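PDB 3IHV: SusD homolog from Bacteroides thetaiotaomicron VPI-5482, which probably binds glycans at the outer-membrane surface and passes them to a partner transporter. Local coordinates for residues A122-F127 with Y163-D168; G200-V205 with A224-I229; S218-A223 with L408-H413; I229-G234 with L395-V400. One frame throughout, in Å; residues are numbered along the deposited sequence.

Contact 1 of 4, residues A122-F127 with Y163-D168; sequences ALRGMF and YEYIED. With EDO (1,2-ethanediol), chain H.
Arg-124 and Tyr-165 make the polar half of this contact: the Tyr-165 hydroxyl, not its ring, sits on a face of the guanidinium, at an angle too poor for a hydrogen bond. It lies over the centre, with OH 3.1 Å from Arg-124 CZ, above the plane in which the N-H groups point. The two side chains cross at about a right angle, their planes 52° apart. The Arg-124 chain bends at chi3 (67°), which brings the guanidinium under the phenolic oxygen. Its N-H groups are used around the rim instead: NH2 forms a salt bridge with Asp-169, just beyond the 163-168 segment, and NH1 bonds to Asn-92 of helix 75-101. Cut back to alanine, this position would probably leave the Asp-169 carboxylate without its charged mate and the Tyr-165 hydroxyl without the group beneath it.

Helices 107-135 and 159-176 belong to the helical, TPR-like part of the SusD fold. The CA atoms of Gly-125 and Ile-166 are 4.4 Å apart, an approach consistent with the bare glycine, since a beta carbon there would lie against Ile-166 O.

Ile-166 CG2 rests 3.6 Å from the carbonyl oxygen of Gly-125, van der Waals packing of a methyl on the backbone; apolar contacts with Tyr-128 and Val-132 follow farther along helix 107-135. On another side of helix 159-176, Glu-167 OE2 accepts a 2.6 Å hydrogen bond from O2 of a 1,2-ethanediol probably left from crystallisation.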
loop_
_atom_site.group_PDB
_atom_site.type_symbol
_atom_site.label_atom_id
_atom_site.label_comp_id
_atom_site.label_asym_id
_atom_site.label_seq_id
_atom_site.Cartn_x
_atom_site.Cartn_y
_atom_site.Cartn_z
ATOM N N ALA A 122 6.475 -5.897 -14.962
ATOM C CA ALA A 122 6.066 -4.881 -13.985
ATOM C C ALA A 122 5.673 -5.557 -12.666
ATOM O O ALA A 122 6.061 -5.104 -11.597
ATOM C CB ALA A 122 4.922 -3.998 -14.527
ATOM N N LEU A 123 4.928 -6.652 -12.749
ATOM C CA LEU A 123 4.528 -7.409 -11.561
ATOM C C LEU A 123 5.769 -7.946 -10.855
ATOM O O LEU A 123 5.895 -7.838 -9.630
ATOM C CB LEU A 123 3.589 -8.524 -11.949
ATOM C CG LEU A 123 2.119 -8.114 -12.201
ATOM C CD1 LEU A 123 1.397 -9.178 -13.007
ATOM C CD2 LEU A 123 1.380 -7.756 -10.891
ATOM N N ARG A 124 6.682 -8.535 -11.621
ATOM C CA ARG A 124 7.919 -9.055 -11.043
ATOM C C ARG A 124 8.725 -7.947 -10.318
ATOM O O ARG A 124 9.212 -8.126 -9.189
ATOM C CB ARG A 124 8.748 -9.753 -12.109
ATOM C CG ARG A 124 9.992 -10.420 -11.537
ATOM C CD ARG A 124 10.689 -11.327 -12.549
ATOM N NE ARG A 124 11.247 -10.562 -13.649
ATOM C CZ ARG A 124 11.811 -11.083 -14.724
ATOM N NH1 ARG A 124 11.882 -12.398 -14.884
ATOM N NH2 ARG A 124 12.309 -10.296 -15.661
ATOM N N GLY A 125 8.767 -6.768 -10.921
ATOM C CA GLY A 125 9.416 -5.599 -10.297
ATOM C C GLY A 125 8.722 -5.210 -8.991
ATOM O O GLY A 125 9.383 -4.924 -7.986
HETATM N N MSE A 126 7.386 -5.232 -9.012
HETATM C CA MSE A 126 6.571 -4.922 -7.842
HETATM C C MSE A 126 6.857 -5.954 -6.721
HETATM O O MSE A 126 7.031 -5.574 -5.558
HETATM C CB MSE A 126 5.086 -4.910 -8.226
HETATM C CG MSE A 126 4.183 -4.490 -7.102
HETATM SE SE MSE A 126 2.386 -4.336 -7.860
HETATM C CE MSE A 126 1.270 -4.527 -6.267
ATOM N N PHE A 127 6.917 -7.242 -7.075
ATOM C CA PHE A 127 7.172 -8.297 -6.076
ATOM C C PHE A 127 8.578 -8.148 -5.485
ATOM O O PHE A 127 8.754 -8.182 -4.256
ATOM C CB PHE A 127 7.028 -9.698 -6.658
ATOM C CG PHE A 127 5.674 -9.991 -7.252
ATOM C CD1 PHE A 127 4.509 -9.399 -6.773
ATOM C CD2 PHE A 127 5.571 -10.860 -8.311
ATOM C CE1 PHE A 127 3.269 -9.708 -7.336
ATOM C CE2 PHE A 127 4.358 -11.148 -8.856
ATOM C CZ PHE A 127 3.221 -10.577 -8.386
ATOM N N TYR A 163 17.619 -3.783 -6.726
ATOM C CA TYR A 163 17.059 -2.554 -7.277
ATOM C C TYR A 163 17.330 -2.443 -8.776
ATOM O O TYR A 163 16.468 -2.036 -9.549
ATOM C CB TYR A 163 17.500 -1.275 -6.524
ATOM C CG TYR A 163 16.597 -0.934 -5.340
ATOM C CD1 TYR A 163 15.302 -0.454 -5.563
ATOM C CD2 TYR A 163 17.000 -1.109 -4.012
ATOM C CE1 TYR A 163 14.465 -0.163 -4.535
ATOM C CE2 TYR A 163 16.180 -0.771 -2.974
ATOM C CZ TYR A 163 14.898 -0.299 -3.224
ATOM O OH TYR A 163 13.998 -0.013 -2.233
ATOM N N GLU A 164 18.534 -2.762 -9.199
ATOM C CA GLU A 164 18.833 -2.728 -10.617
ATOM C C GLU A 164 17.946 -3.694 -11.422
ATOM O O GLU A 164 17.513 -3.375 -12.532
ATOM C CB GLU A 164 20.324 -3.014 -10.763
ATOM C CG GLU A 164 20.816 -3.081 -12.150
ATOM C CD GLU A 164 22.325 -3.217 -12.184
ATOM O OE1 GLU A 164 22.853 -3.707 -13.211
ATOM O OE2 GLU A 164 22.959 -2.864 -11.157
ATOM N N TYR A 165 17.666 -4.858 -10.853
ATOM C CA TYR A 165 16.801 -5.846 -11.493
ATOM C C TYR A 165 15.364 -5.306 -11.591
ATOM O O TYR A 165 14.749 -5.367 -12.653
ATOM C CB TYR A 165 16.861 -7.129 -10.692
ATOM C CG TYR A 165 16.240 -8.305 -11.372
ATOM C CD1 TYR A 165 16.967 -9.079 -12.265
ATOM C CD2 TYR A 165 14.944 -8.646 -11.129
ATOM C CE1 TYR A 165 16.376 -10.165 -12.905
ATOM C CE2 TYR A 165 14.362 -9.727 -11.739
ATOM C CZ TYR A 165 15.075 -10.487 -12.605
ATOM O OH TYR A 165 14.459 -11.567 -13.186
ATOM N N ILE A 166 14.855 -4.720 -10.502
ATOM C CA ILE A 166 13.517 -4.101 -10.518
ATOM C C ILE A 166 13.462 -2.983 -11.595
ATOM O O ILE A 166 12.531 -2.893 -12.368
ATOM C CB ILE A 166 13.203 -3.475 -9.153
ATOM C CG1 ILE A 166 13.109 -4.579 -8.099
ATOM C CG2 ILE A 166 11.915 -2.601 -9.210
ATOM C CD1 ILE A 166 13.222 -4.060 -6.682
ATOM N N GLU A 167 14.516 -2.187 -11.642
ATOM C CA GLU A 167 14.618 -1.053 -12.544
ATOM C C GLU A 167 14.558 -1.503 -13.977
ATOM O O GLU A 167 13.817 -0.909 -14.782
ATOM C CB GLU A 167 15.915 -0.325 -12.299
ATOM C CG GLU A 167 16.149 0.813 -13.266
ATOM C CD GLU A 167 17.538 1.484 -13.101
ATOM O OE1 GLU A 167 18.547 0.817 -12.786
ATOM O OE2 GLU A 167 17.618 2.693 -13.344
ATOM N N ASP A 168 15.291 -2.556 -14.309
ATOM C CA ASP A 168 15.258 -3.073 -15.682
ATOM C C ASP A 168 13.846 -3.535 -16.035
ATOM O O ASP A 168 13.347 -3.299 -17.160
ATOM C CB ASP A 168 16.250 -4.221 -15.857
ATOM C CG ASP A 168 17.682 -3.741 -15.889
ATOM O OD1 ASP A 168 17.887 -2.535 -16.122
ATOM O OD2 ASP A 168 18.590 -4.565 -15.667
HETATM C C1 EDO H . 19.236 6.040 -14.352
HETATM O O1 EDO H . 20.665 6.146 -14.370
HETATM C C2 EDO H . 18.858 5.841 -12.908
HETATM O O2 EDO H . 19.248 4.526 -12.560
#

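Contact 2 of 4, residues G200-V205 with A224-I229; sequences GLLTKV and AKTARI
Thr-203 and Thr-226 share one rotamer, chi1 -59° and -57°, in which each methyl stands anti to the backbone N and each hydroxyl lies beside it. The CB of Thr-226 points toward the other helix while that of Thr-203 points along the seam, and the same torsion therefore presents different groups: Thr-226 sends its CG2 at the neighbouring helix, whereas Thr-203 brings both its OG1 and its CG2 to the seam. Helices 195-210 and 219-232 follow each other in the chain as an antiparallel hairpin, consistent with the TPR-like helical architecture of the family. Their local axes approach to 8.4 Å at an angle of 163°, a close fit made with small side chains.

The two threonines slide past each other in opposite directions, and Thr-226 CG2 comes to lie 3.5 Å from Thr-203 OG1. That hydroxyl is buried but not wasted, since it bonds to the carbonyl oxygen of Leu-199 one turn back. Thr-226 OG1 likewise bonds to the carbonyl of Ala-222. Each hydroxyl is bonded to a carbonyl of its own helix, and the meeting between the helices is van der Waals packing.

Leu-202 crosses Thr-226 at about a right angle, with its CB 4.1 Å from Thr-226 CG2; the methyl is flanked by leucine as well as threonine. Beside Thr-226, Ala-227 CB lies 3.8 Å from both OG1 and CG2 of Thr-203.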
loop_
_atom_site.group_PDB
_atom_site.type_symbol
_atom_site.label_atom_id
_atom_site.label_comp_id
_atom_site.label_asym_id
_atom_site.label_seq_id
_atom_site.Cartn_x
_atom_site.Cartn_y
_atom_site.Cartn_z
ATOM N N GLY A 200 4.849 5.472 -12.457
ATOM C CA GLY A 200 4.596 5.815 -11.042
ATOM C C GLY A 200 5.348 4.922 -10.070
ATOM O O GLY A 200 5.995 5.397 -9.097
ATOM N N LEU A 201 5.285 3.611 -10.322
ATOM C CA LEU A 201 5.966 2.680 -9.446
ATOM C C LEU A 201 7.483 2.864 -9.526
ATOM O O LEU A 201 8.150 2.828 -8.501
ATOM C CB LEU A 201 5.556 1.234 -9.750
ATOM C CG LEU A 201 6.215 0.179 -8.845
ATOM C CD1 LEU A 201 5.871 0.419 -7.400
ATOM C CD2 LEU A 201 5.780 -1.211 -9.287
ATOM N N LEU A 202 8.011 3.077 -10.720
ATOM C CA LEU A 202 9.454 3.296 -10.885
ATOM C C LEU A 202 9.896 4.550 -10.113
ATOM O O LEU A 202 10.970 4.563 -9.526
ATOM C CB LEU A 202 9.836 3.363 -12.355
ATOM C CG LEU A 202 11.327 3.505 -12.627
ATOM C CD1 LEU A 202 12.133 2.416 -11.896
ATOM C CD2 LEU A 202 11.627 3.535 -14.151
ATOM N N THR A 203 9.061 5.578 -10.096
ATOM C CA THR A 203 9.344 6.780 -9.303
ATOM C C THR A 203 9.500 6.401 -7.831
ATOM O O THR A 203 10.443 6.828 -7.171
ATOM C CB THR A 203 8.191 7.811 -9.450
ATOM O OG1 THR A 203 8.037 8.161 -10.818
ATOM C CG2 THR A 203 8.395 9.069 -8.591
ATOM N N LYS A 204 8.560 5.614 -7.315
ATOM C CA LYS A 204 8.616 5.200 -5.897
ATOM C C LYS A 204 9.835 4.319 -5.592
ATOM O O LYS A 204 10.436 4.426 -4.549
ATOM C CB LYS A 204 7.323 4.561 -5.431
ATOM C CG LYS A 204 7.313 4.125 -3.947
ATOM C CD LYS A 204 5.946 3.652 -3.489
ATOM C CE LYS A 204 5.042 4.828 -3.193
ATOM N NZ LYS A 204 3.792 4.436 -2.515
ATOM N N VAL A 205 10.165 3.442 -6.525
ATOM C CA VAL A 205 11.368 2.596 -6.412
ATOM C C VAL A 205 12.597 3.436 -6.348
ATOM O O VAL A 205 13.431 3.247 -5.467
ATOM C CB VAL A 205 11.415 1.606 -7.614
ATOM C CG1 VAL A 205 12.819 0.948 -7.789
ATOM C CG2 VAL A 205 10.269 0.583 -7.511
ATOM N N ALA A 224 12.689 11.964 -9.853
ATOM C CA ALA A 224 12.124 13.210 -10.364
ATOM C C ALA A 224 11.955 13.170 -11.893
ATOM O O ALA A 224 10.948 13.619 -12.400
ATOM C CB ALA A 224 13.003 14.412 -9.965
ATOM N N LYS A 225 12.970 12.678 -12.613
ATOM C CA LYS A 225 12.883 12.605 -14.081
ATOM C C LYS A 225 11.788 11.644 -14.555
ATOM O O LYS A 225 11.098 11.905 -15.547
ATOM C CB LYS A 225 14.227 12.256 -14.674
ATOM C CG LYS A 225 15.185 13.433 -14.539
ATOM C CD LYS A 225 16.527 13.203 -15.196
ATOM C CE LYS A 225 17.319 14.499 -15.199
ATOM N NZ LYS A 225 18.607 14.328 -15.890
ATOM N N THR A 226 11.653 10.531 -13.861
ATOM C CA THR A 226 10.624 9.553 -14.168
ATOM C C THR A 226 9.242 10.155 -13.922
ATOM O O THR A 226 8.354 10.086 -14.774
ATOM C CB THR A 226 10.830 8.294 -13.339
ATOM O OG1 THR A 226 12.139 7.801 -13.599
ATOM C CG2 THR A 226 9.803 7.217 -13.728
ATOM N N ALA A 227 9.039 10.737 -12.737
ATOM C CA ALA A 227 7.731 11.364 -12.433
ATOM C C ALA A 227 7.402 12.473 -13.431
ATOM O O ALA A 227 6.249 12.619 -13.830
ATOM C CB ALA A 227 7.694 11.923 -11.025
ATOM N N ARG A 228 8.397 13.267 -13.819
ATOM C CA ARG A 228 8.191 14.333 -14.811
ATOM C C ARG A 228 7.527 13.806 -16.095
ATOM O O ARG A 228 6.627 14.440 -16.647
ATOM C CB ARG A 228 9.537 14.994 -15.157
ATOM C CG ARG A 228 9.476 16.161 -16.136
ATOM C CD ARG A 228 10.901 16.578 -16.579
ATOM N NE ARG A 228 11.652 17.266 -15.530
ATOM C CZ ARG A 228 12.978 17.355 -15.469
ATOM N NH1 ARG A 228 13.749 16.742 -16.354
ATOM N NH2 ARG A 228 13.536 18.018 -14.467
ATOM N N ILE A 229 7.995 12.655 -16.588
ATOM C CA ILE A 229 7.455 12.079 -17.826
ATOM C C ILE A 229 5.965 11.836 -17.613
ATOM O O ILE A 229 5.118 12.236 -18.449
ATOM C CB ILE A 229 8.175 10.712 -18.160
ATOM C CG1 ILE A 229 9.631 10.995 -18.576
ATOM C CG2 ILE A 229 7.440 9.932 -19.270
ATOM C CD1 ILE A 229 10.520 9.773 -18.589
#

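Contact 3 of 4, residues S218-A223 with L408-H413; sequences SKWEAA and LNEWKH. With EDO (1,2-ethanediol), chain H.
Two CH-pi contacts of mirrored composition dominate here, each helix giving one tryptophan ring and one glutamate chain. Glu-410 lays its aliphatic part over a face of Trp-220. Its CG stands almost straight above the centroid of the six-membered ring, 3.5 Å away, and CB lies 3.4 Å from Trp-220 CD2. Chi1 (-64°), with CG anti to the carbonyl carbon, places CG over the indole, and a bend at chi2 then turns the carboxylate. In the reciprocal pair, Glu-221 CB is 3.6 Å from the centroid of the Trp-411 five-membered ring. Here CG is anti to the backbone N, which carries it across the same face, 3.5 Å from Trp-411 CE2. The chain is extended beyond CG and lays the carboxylate almost flat on the indole, the planes 6° apart.

Helices 219-232 and 397-412, whose local axes cross at -139° with an 8.2 Å approach, are brought together from distant parts of the chain within the helical framework of the SusD fold. Purely apolar packing joins them midway between the two pairs, where Trp-220 CB and Trp-411 CB are 4.1 Å apart.

The charged ends are held by salt bridges: Glu-410 OE2 with Arg-452 of helix 448-463, and Glu-221 OE2 with Lys-225 one turn on. On the opposite face of Trp-411 lies CE of Lys-412. Away from the tryptophans, Lys-219 NZ donates a 2.8 Å hydrogen bond to 1,2-ethanediol O2.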
loop_
_atom_site.group_PDB
_atom_site.type_symbol
_atom_site.label_atom_id
_atom_site.label_comp_id
_atom_site.label_asym_id
_atom_site.label_seq_id
_atom_site.Cartn_x
_atom_site.Cartn_y
_atom_site.Cartn_z
ATOM N N SER A 218 21.916 9.552 -5.891
ATOM C CA SER A 218 21.754 9.832 -7.322
ATOM C C SER A 218 20.360 9.478 -7.814
ATOM O O SER A 218 19.910 9.982 -8.854
ATOM C CB SER A 218 22.800 9.063 -8.171
ATOM O OG SER A 218 22.556 7.659 -8.224
ATOM N N LYS A 219 19.654 8.635 -7.069
ATOM C CA LYS A 219 18.332 8.202 -7.507
ATOM C C LYS A 219 17.219 9.223 -7.297
ATOM O O LYS A 219 16.106 9.039 -7.824
ATOM C CB LYS A 219 17.994 6.832 -6.906
ATOM C CG LYS A 219 19.004 5.708 -7.260
ATOM C CD LYS A 219 19.307 5.582 -8.741
ATOM C CE LYS A 219 20.427 4.533 -9.010
ATOM N NZ LYS A 219 20.948 4.435 -10.385
ATOM N N TRP A 220 17.469 10.284 -6.524
ATOM C CA TRP A 220 16.454 11.322 -6.392
ATOM C C TRP A 220 16.195 11.965 -7.753
ATOM O O TRP A 220 15.040 12.203 -8.160
ATOM C CB TRP A 220 16.873 12.377 -5.390
ATOM C CG TRP A 220 16.872 11.949 -3.929
ATOM C CD1 TRP A 220 17.946 11.913 -3.103
ATOM C CD2 TRP A 220 15.754 11.573 -3.141
ATOM N NE1 TRP A 220 17.573 11.533 -1.859
ATOM C CE2 TRP A 220 16.226 11.301 -1.855
ATOM C CE3 TRP A 220 14.406 11.414 -3.400
ATOM C CZ2 TRP A 220 15.404 10.908 -0.830
ATOM C CZ3 TRP A 220 13.577 10.991 -2.375
ATOM C CH2 TRP A 220 14.074 10.741 -1.109
ATOM N N GLU A 221 17.266 12.262 -8.457
ATOM C CA GLU A 221 17.156 12.792 -9.797
ATOM C C GLU A 221 16.404 11.818 -10.704
ATOM O O GLU A 221 15.577 12.234 -11.484
ATOM C CB GLU A 221 18.547 13.071 -10.358
ATOM C CG GLU A 221 18.548 13.465 -11.820
ATOM C CD GLU A 221 19.910 13.784 -12.339
ATOM O OE1 GLU A 221 20.902 13.721 -11.569
ATOM O OE2 GLU A 221 19.969 14.118 -13.531
ATOM N N ALA A 222 16.666 10.510 -10.564
ATOM C CA ALA A 222 15.982 9.512 -11.397
ATOM C C ALA A 222 14.493 9.495 -11.072
ATOM O O ALA A 222 13.636 9.414 -11.964
ATOM C CB ALA A 222 16.613 8.115 -11.211
ATOM N N ALA A 223 14.156 9.562 -9.778
ATOM C CA ALA A 223 12.746 9.585 -9.364
ATOM C C ALA A 223 12.050 10.818 -9.983
ATOM O O ALA A 223 10.944 10.736 -10.544
ATOM C CB ALA A 223 12.658 9.643 -7.819
ATOM N N LEU A 408 12.218 16.192 -6.351
ATOM C CA LEU A 408 12.764 17.447 -6.854
ATOM C C LEU A 408 13.476 18.222 -5.749
ATOM O O LEU A 408 14.572 18.747 -5.939
ATOM C CB LEU A 408 11.661 18.327 -7.445
ATOM C CG LEU A 408 11.141 17.919 -8.836
ATOM C CD1 LEU A 408 9.855 18.677 -9.150
ATOM C CD2 LEU A 408 12.236 18.234 -9.855
ATOM N N ASN A 409 12.841 18.302 -4.582
ATOM C CA ASN A 409 13.410 19.067 -3.463
ATOM C C ASN A 409 14.692 18.420 -2.994
ATOM O O ASN A 409 15.647 19.114 -2.684
ATOM C CB ASN A 409 12.384 19.148 -2.335
ATOM C CG ASN A 409 12.871 19.921 -1.150
ATOM O OD1 ASN A 409 13.271 21.074 -1.273
ATOM N ND2 ASN A 409 12.775 19.313 0.030
ATOM N N GLU A 410 14.731 17.087 -2.980
ATOM C CA GLU A 410 15.940 16.398 -2.552
ATOM C C GLU A 410 17.071 16.597 -3.560
ATOM O O GLU A 410 18.219 16.920 -3.206
ATOM C CB GLU A 410 15.682 14.900 -2.384
ATOM C CG GLU A 410 14.700 14.518 -1.314
ATOM C CD GLU A 410 15.133 14.869 0.120
ATOM O OE1 GLU A 410 16.360 15.065 0.381
ATOM O OE2 GLU A 410 14.204 14.931 0.969
ATOM N N TRP A 411 16.754 16.421 -4.842
ATOM C CA TRP A 411 17.780 16.582 -5.887
ATOM C C TRP A 411 18.327 18.009 -6.035
ATOM O O TRP A 411 19.566 18.226 -6.069
ATOM C CB TRP A 411 17.202 16.059 -7.194
ATOM C CG TRP A 411 17.916 16.360 -8.397
ATOM C CD1 TRP A 411 19.267 16.413 -8.580
ATOM C CD2 TRP A 411 17.326 16.563 -9.686
ATOM N NE1 TRP A 411 19.542 16.705 -9.881
ATOM C CE2 TRP A 411 18.372 16.783 -10.587
ATOM C CE3 TRP A 411 16.009 16.567 -10.155
ATOM C CZ2 TRP A 411 18.153 17.044 -11.947
ATOM C CZ3 TRP A 411 15.775 16.829 -11.492
ATOM C CH2 TRP A 411 16.853 17.045 -12.383
ATOM N N LYS A 412 17.412 18.974 -6.085
ATOM C CA LYS A 412 17.770 20.373 -6.261
ATOM C C LYS A 412 18.092 21.099 -4.969
ATOM O O LYS A 412 18.500 22.254 -5.031
ATOM C CB LYS A 412 16.603 21.120 -6.897
ATOM C CG LYS A 412 15.967 20.481 -8.136
ATOM C CD LYS A 412 16.782 20.612 -9.321
ATOM C CE LYS A 412 15.926 20.350 -10.568
ATOM N NZ LYS A 412 16.754 20.497 -11.794
ATOM N N HIS A 413 17.914 20.443 -3.824
ATOM C CA HIS A 413 18.150 21.053 -2.515
ATOM C C HIS A 413 17.302 22.303 -2.319
ATOM O O HIS A 413 17.792 23.358 -1.979
ATOM C CB HIS A 413 19.642 21.370 -2.361
ATOM C CG HIS A 413 20.500 20.167 -2.565
ATOM N ND1 HIS A 413 20.458 19.082 -1.716
ATOM C CD2 HIS A 413 21.405 19.866 -3.523
ATOM C CE1 HIS A 413 21.301 18.161 -2.147
ATOM N NE2 HIS A 413 21.892 18.615 -3.237
HETATM C C1 EDO H . 19.236 6.040 -14.352
HETATM O O1 EDO H . 20.665 6.146 -14.370
HETATM C C2 EDO H . 18.858 5.841 -12.908
HETATM O O2 EDO H . 19.248 4.526 -12.560
#

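Contact 4 of 4, residues I229-G234 with L395-V400; sequences ILVESG and LRYADV
Tyr-397 reaches from the first turn of helix 397-412 to the last turns of helix 219-232. At its CB the chain sets off with CG anti to the backbone N (chi1 -173°), and this carries the ring along Leu-230. CD1 passes 4.2 Å from Leu-230 CD2. Next comes CE1, 3.9 Å from Leu-230 CG, which lies at the ring edge and in its plane. At the tip, OH is 3.5 Å from Val-231 CA and touches the valine methyls; it also bonds at 3.2 Å to a water that donates to the carbonyl oxygen of Leu-230. Beside the ring, Leu-230 CD2 meets Val-400 CG1 at 3.8 Å.

The contact ties the end of one helix to the strand-to-helix junction of the SusD family region, where strand 392-396 runs into helix 397-412. A phenylalanine in place of Tyr-397 would keep the edge packing but would probably leave that water without its phenolic partner.

Leu-230 O also accepts from Ser-233 N and, at 2.7 Å, from Ser-233 OG, both from the same face of its plane. With the water added, a carbonyl near the helix end is well satisfied, and the mainly apolar seam gains a solvent-mediated polar link.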
loop_
_atom_site.group_PDB
_atom_site.type_symbol
_atom_site.label_atom_id
_atom_site.label_comp_id
_atom_site.label_asym_id
_atom_site.label_seq_id
_atom_site.Cartn_x
_atom_site.Cartn_y
_atom_site.Cartn_z
ATOM N N ILE A 229 7.995 12.655 -16.588
ATOM C CA ILE A 229 7.455 12.079 -17.826
ATOM C C ILE A 229 5.965 11.836 -17.613
ATOM O O ILE A 229 5.118 12.236 -18.449
ATOM C CB ILE A 229 8.175 10.712 -18.160
ATOM C CG1 ILE A 229 9.631 10.995 -18.576
ATOM C CG2 ILE A 229 7.440 9.932 -19.270
ATOM C CD1 ILE A 229 10.520 9.773 -18.589
ATOM N N LEU A 230 5.650 11.236 -16.470
ATOM C CA LEU A 230 4.243 10.920 -16.155
ATOM C C LEU A 230 3.385 12.188 -15.986
ATOM O O LEU A 230 2.285 12.292 -16.555
ATOM C CB LEU A 230 4.160 10.044 -14.934
ATOM C CG LEU A 230 2.750 9.740 -14.404
ATOM C CD1 LEU A 230 1.852 9.172 -15.496
ATOM C CD2 LEU A 230 2.796 8.798 -13.159
ATOM N N VAL A 231 3.906 13.145 -15.223
ATOM C CA VAL A 231 3.175 14.391 -14.948
ATOM C C VAL A 231 2.972 15.190 -16.221
ATOM O O VAL A 231 1.846 15.631 -16.540
ATOM C CB VAL A 231 3.854 15.185 -13.789
ATOM C CG1 VAL A 231 3.142 16.568 -13.606
ATOM C CG2 VAL A 231 3.822 14.372 -12.509
ATOM N N GLU A 232 4.005 15.309 -17.040
ATOM C CA GLU A 232 3.906 16.059 -18.284
ATOM C C GLU A 232 3.135 15.370 -19.419
ATOM O O GLU A 232 2.756 16.018 -20.388
ATOM C CB GLU A 232 5.292 16.506 -18.738
ATOM C CG GLU A 232 5.929 17.404 -17.685
ATOM C CD GLU A 232 7.202 18.134 -18.107
ATOM O OE1 GLU A 232 7.809 17.765 -19.125
ATOM O OE2 GLU A 232 7.614 19.078 -17.362
ATOM N N SER A 233 2.806 14.090 -19.246
ATOM C CA SER A 233 2.106 13.377 -20.282
ATOM C C SER A 233 0.680 13.876 -20.434
ATOM O O SER A 233 0.102 13.724 -21.474
ATOM C CB SER A 233 2.033 11.878 -19.966
ATOM O OG SER A 233 1.140 11.591 -18.894
ATOM N N GLY A 234 0.106 14.399 -19.362
ATOM C CA GLY A 234 -1.266 14.811 -19.380
ATOM C C GLY A 234 -2.227 13.627 -19.413
ATOM O O GLY A 234 -3.430 13.821 -19.636
ATOM N N LEU A 395 -1.098 2.229 -5.471
ATOM C CA LEU A 395 -0.481 3.444 -5.994
ATOM C C LEU A 395 -1.497 4.319 -6.729
ATOM O O LEU A 395 -2.151 3.862 -7.703
ATOM C CB LEU A 395 0.664 3.118 -6.981
ATOM C CG LEU A 395 1.528 4.331 -7.389
ATOM C CD1 LEU A 395 2.226 4.919 -6.166
ATOM C CD2 LEU A 395 2.518 3.942 -8.502
ATOM N N ARG A 396 -1.661 5.549 -6.246
ATOM C CA ARG A 396 -2.530 6.555 -6.831
ATOM C C ARG A 396 -1.671 7.687 -7.404
ATOM O O ARG A 396 -0.591 7.961 -6.911
ATOM C CB ARG A 396 -3.452 7.184 -5.765
ATOM C CG ARG A 396 -4.397 6.201 -5.157
ATOM C CD ARG A 396 -5.541 6.839 -4.410
ATOM N NE ARG A 396 -5.224 7.345 -3.086
ATOM C CZ ARG A 396 -5.051 8.636 -2.753
ATOM N NH1 ARG A 396 -5.098 9.626 -3.657
ATOM N NH2 ARG A 396 -4.872 8.942 -1.482
ATOM N N TYR A 397 -2.168 8.401 -8.389
ATOM C CA TYR A 397 -1.396 9.520 -8.935
ATOM C C TYR A 397 -1.047 10.577 -7.900
ATOM O O TYR A 397 0.005 11.215 -8.018
ATOM C CB TYR A 397 -2.195 10.130 -10.062
ATOM C CG TYR A 397 -1.554 11.195 -10.888
ATOM C CD1 TYR A 397 -0.566 10.893 -11.805
ATOM C CD2 TYR A 397 -2.001 12.502 -10.826
ATOM C CE1 TYR A 397 -0.014 11.863 -12.612
ATOM C CE2 TYR A 397 -1.461 13.474 -11.630
ATOM C CZ TYR A 397 -0.464 13.142 -12.540
ATOM O OH TYR A 397 0.048 14.108 -13.352
ATOM N N ALA A 398 -1.889 10.789 -6.874
ATOM C CA ALA A 398 -1.534 11.791 -5.854
ATOM C C ALA A 398 -0.196 11.455 -5.159
ATOM O O ALA A 398 0.569 12.328 -4.810
ATOM C CB ALA A 398 -2.652 11.932 -4.796
ATOM N N ASP A 399 0.023 10.174 -4.917
ATOM C CA ASP A 399 1.267 9.657 -4.291
ATOM C C ASP A 399 2.427 10.036 -5.202
ATOM O O ASP A 399 3.469 10.592 -4.761
ATOM C CB ASP A 399 1.092 8.139 -4.143
ATOM C CG ASP A 399 2.158 7.453 -3.287
ATOM O OD1 ASP A 399 3.236 8.018 -3.036
ATOM O OD2 ASP A 399 1.895 6.287 -2.888
ATOM N N VAL A 400 2.244 9.825 -6.510
ATOM C CA VAL A 400 3.287 10.160 -7.457
ATOM C C VAL A 400 3.541 11.674 -7.503
ATOM O O VAL A 400 4.698 12.086 -7.524
ATOM C CB VAL A 400 3.025 9.616 -8.876
ATOM C CG1 VAL A 400 4.201 9.990 -9.806
ATOM C CG2 VAL A 400 2.803 8.066 -8.856
HETATM O O HOH W 1 -0.489 12.932 -16.272
#

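Overall arrangement
Along the chain, contact 1 closes before contact 2 opens, contacts 2 and 3 alternate their segments, and contact 4 follows contact 2, nested inside the loop closed by contact 3. Contacts 2, 3 and 4 all use helix 219-232, contacts 3 and 4 sitting toward its two ends with centres about 16 Å apart and both also using helix 397-412. Contact 2 lies between, about 8 Å from contact 4 and 11 Å from contact 3, centre to centre. Contact 1, about 13 Å from contact 2, joins through packing of Tyr-163 and Ile-166 on Val-205. The Lys-204 to Asp-399 salt bridge binds contact 2 to contact 4. Touching each of the others, contact 2 links helices of the N-terminal half to the later SusD family region.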